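Local coordinates for protein DR2417 (Deinococcus radiodurans, PDB 4XWW) that degrades RNA as a metallo-beta-lactamase-family ribonuclease J, a homodimeric 5'-3' exonuclease whose activity is enhanced by dimerization, at the interface of chains A and B. Coordinates in Å, arbitrary orientation; residue numbers count along the deposited sequence, not the author numbering. Chains: chain A/B, DR2417.

The interface of chains A and B. Residues chain A 456, 459, 462-463, 471; chain B 499, 547, 549.
B:Arg549, in an extended loop conformation (phi/psi -115°/156°) just past helix 528-547, reaches across to A:Asp456, the last residue of strand 452-456, and to A:Asp462 in the loop beyond. Its bend at chi3 (-68°) carries the guanidinium from the A:Asp456 carboxylate toward A:Asp462. There one carboxylate oxygen, A:Asp462 OD2, lies in the guanidinium plane at 2.9 Å from B:Arg549 NH1 and 3.2 Å from B:Arg549 NH2. The two planes are steeply inclined, with NH1 on the syn side and NH2 above the carboxylate; the short aspartate sets one oxygen before both nitrogens. B:Arg549 NH1 also donates to the backbone O of A:Asp456 at 3.1 Å, and B:Arg549 NH2 to the backbone O of B:Phe499 at 2.7 Å, which helps fix the group's rotation. Arginine suits this place because one flat cation serves several acceptors while its faces pack: branched, apolar A:Val463 lays CG2 over one, 3.9 Å from B:Arg549 CZ, and B:Thr547 CB lies against the other, toward the rim. The A:Asp456 side chain crosses that of B:Arg549 at about a right angle, its carboxylate set against CD; its OD2 makes a longer salt bridge to B:Arg549 NE (3.9 Å) and takes both NH1 and NH2 of A:Arg471, whose extended chain comes from helix 465-477. Two aspartates thus probably offset the two neighbouring arginines. A:Asp456 also belongs to a manganese site. The patch belongs to the two-fold dimer interface, at the base of the C-terminal region, its centre about 30 Å from A:His381, the probable active-site proton acceptor.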
ATOM      1  N   ASP A 456     -11.884 -11.058 -14.945  1.00 33.38           N
ATOM      2  CA  ASP A 456     -12.796 -10.679 -13.872  1.00 35.60           C
ATOM      3  C   ASP A 456     -13.943 -11.670 -13.868  1.00 34.16           C
ATOM      4  O   ASP A 456     -14.815 -11.608 -14.722  1.00 35.46           O
ATOM      5  CB  ASP A 456     -13.310  -9.260 -14.084  1.00 36.62           C
ATOM      6  CG  ASP A 456     -13.893  -8.646 -12.821  1.00 38.57           C
ATOM      7  OD1 ASP A 456     -14.072  -9.366 -11.817  1.00 33.29           O
ATOM      8  OD2 ASP A 456     -14.192  -7.442 -12.856  1.00 33.93           O
ATOM      9  N   GLY A 459     -15.188 -13.556 -17.187  1.00 48.00           N
ATOM     10  CA  GLY A 459     -14.898 -12.644 -18.273  1.00 41.09           C
ATOM     11  C   GLY A 459     -13.411 -12.441 -18.495  1.00 42.11           C
ATOM     12  O   GLY A 459     -12.654 -12.156 -17.565  1.00 40.86           O
ATOM     13  N   ASP A 462     -13.378  -8.570 -21.079  1.00 36.70           N
ATOM     14  CA  ASP A 462     -14.631  -7.809 -21.086  1.00 40.87           C
ATOM     15  C   ASP A 462     -14.580  -6.631 -20.108  1.00 37.49           C
ATOM     16  O   ASP A 462     -15.383  -5.707 -20.190  1.00 40.54           O
ATOM     17  CB  ASP A 462     -15.829  -8.712 -20.778  1.00 42.87           C
ATOM     18  CG  ASP A 462     -15.789  -9.288 -19.384  1.00 46.89           C
ATOM     19  OD1 ASP A 462     -14.687  -9.410 -18.812  1.00 45.53           O
ATOM     20  OD2 ASP A 462     -16.875  -9.628 -18.859  1.00 51.96           O
ATOM     21  N   VAL A 463     -13.626  -6.653 -19.189  1.00 33.23           N
ATOM     22  CA  VAL A 463     -13.370  -5.481 -18.372  1.00 36.53           C
ATOM     23  C   VAL A 463     -12.130  -4.810 -18.940  1.00 37.50           C
ATOM     24  O   VAL A 463     -11.083  -5.447 -19.091  1.00 34.76           O
ATOM     25  CB  VAL A 463     -13.164  -5.829 -16.880  1.00 39.07           C
ATOM     26  CG1 VAL A 463     -12.792  -4.574 -16.081  1.00 37.94           C
ATOM     27  CG2 VAL A 463     -14.417  -6.469 -16.302  1.00 39.19           C
ATOM     28  N   ARG A 471     -15.268   2.562 -12.453  1.00 38.56           N
ATOM     29  CA  ARG A 471     -15.197   1.996 -11.101  1.00 38.89           C
ATOM     30  C   ARG A 471     -14.512   2.947 -10.113  1.00 37.69           C
ATOM     31  O   ARG A 471     -14.980   3.105  -8.975  1.00 39.03           O
ATOM     32  CB  ARG A 471     -14.475   0.637 -11.115  1.00 39.31           C
ATOM     33  CG  ARG A 471     -15.337  -0.507 -11.660  1.00 34.60           C
ATOM     34  CD  ARG A 471     -14.605  -1.849 -11.665  1.00 33.72           C
ATOM     35  NE  ARG A 471     -15.401  -2.871 -12.345  1.00 35.40           N
ATOM     36  CZ  ARG A 471     -14.998  -4.116 -12.574  1.00 38.55           C
ATOM     37  NH1 ARG A 471     -13.798  -4.515 -12.175  1.00 35.39           N
ATOM     38  NH2 ARG A 471     -15.804  -4.964 -13.203  1.00 37.67           N
TER
ATOM     39  N   PHE B 499     -19.422  -2.127 -15.245  1.00 39.61           N
ATOM     40  CA  PHE B 499     -19.752  -3.550 -15.182  1.00 42.73           C
ATOM     41  C   PHE B 499     -18.937  -4.354 -16.192  1.00 43.81           C
ATOM     42  O   PHE B 499     -18.250  -5.313 -15.839  1.00 50.97           O
ATOM     43  CB  PHE B 499     -21.245  -3.774 -15.436  1.00 46.43           C
ATOM     44  CG  PHE B 499     -21.614  -5.218 -15.607  1.00 50.41           C
ATOM     45  CD1 PHE B 499     -21.286  -6.148 -14.635  1.00 51.73           C
ATOM     46  CD2 PHE B 499     -22.284  -5.650 -16.742  1.00 54.30           C
ATOM     47  CE1 PHE B 499     -21.614  -7.484 -14.793  1.00 47.11           C
ATOM     48  CE2 PHE B 499     -22.626  -6.976 -16.895  1.00 46.41           C
ATOM     49  CZ  PHE B 499     -22.283  -7.893 -15.924  1.00 46.41           C
ATOM     50  N   THR B 547     -21.508 -13.713 -16.548  1.00 58.84           N
ATOM     51  CA  THR B 547     -20.217 -13.056 -16.348  1.00 55.32           C
ATOM     52  C   THR B 547     -19.477 -13.522 -15.099  1.00 53.33           C
ATOM     53  O   THR B 547     -18.259 -13.389 -15.014  1.00 49.26           O
ATOM     54  CB  THR B 547     -20.369 -11.529 -16.277  1.00 55.86           C
ATOM     55  OG1 THR B 547     -21.143 -11.175 -15.127  1.00 61.24           O
ATOM     56  CG2 THR B 547     -21.038 -10.998 -17.541  1.00 53.59           C
ATOM     57  N   ARG B 549     -19.991 -12.280 -12.198  1.00 59.63           N
ATOM     58  CA  ARG B 549     -19.804 -11.103 -11.369  1.00 56.89           C
ATOM     59  C   ARG B 549     -21.111 -10.660 -10.737  1.00 55.97           C
ATOM     60  O   ARG B 549     -22.194 -10.955 -11.242  1.00 54.81           O
ATOM     61  CB  ARG B 549     -19.192  -9.974 -12.194  1.00 52.45           C
ATOM     62  CG  ARG B 549     -17.901 -10.392 -12.876  1.00 48.55           C
ATOM     63  CD  ARG B 549     -17.057  -9.208 -13.252  1.00 40.34           C
ATOM     64  NE  ARG B 549     -17.640  -8.403 -14.311  1.00 39.72           N
ATOM     65  CZ  ARG B 549     -17.581  -8.714 -15.599  1.00 45.07           C
ATOM     66  NH1 ARG B 549     -16.972  -9.827 -15.987  1.00 49.70           N
ATOM     67  NH2 ARG B 549     -18.133  -7.916 -16.497  1.00 48.18           N
TER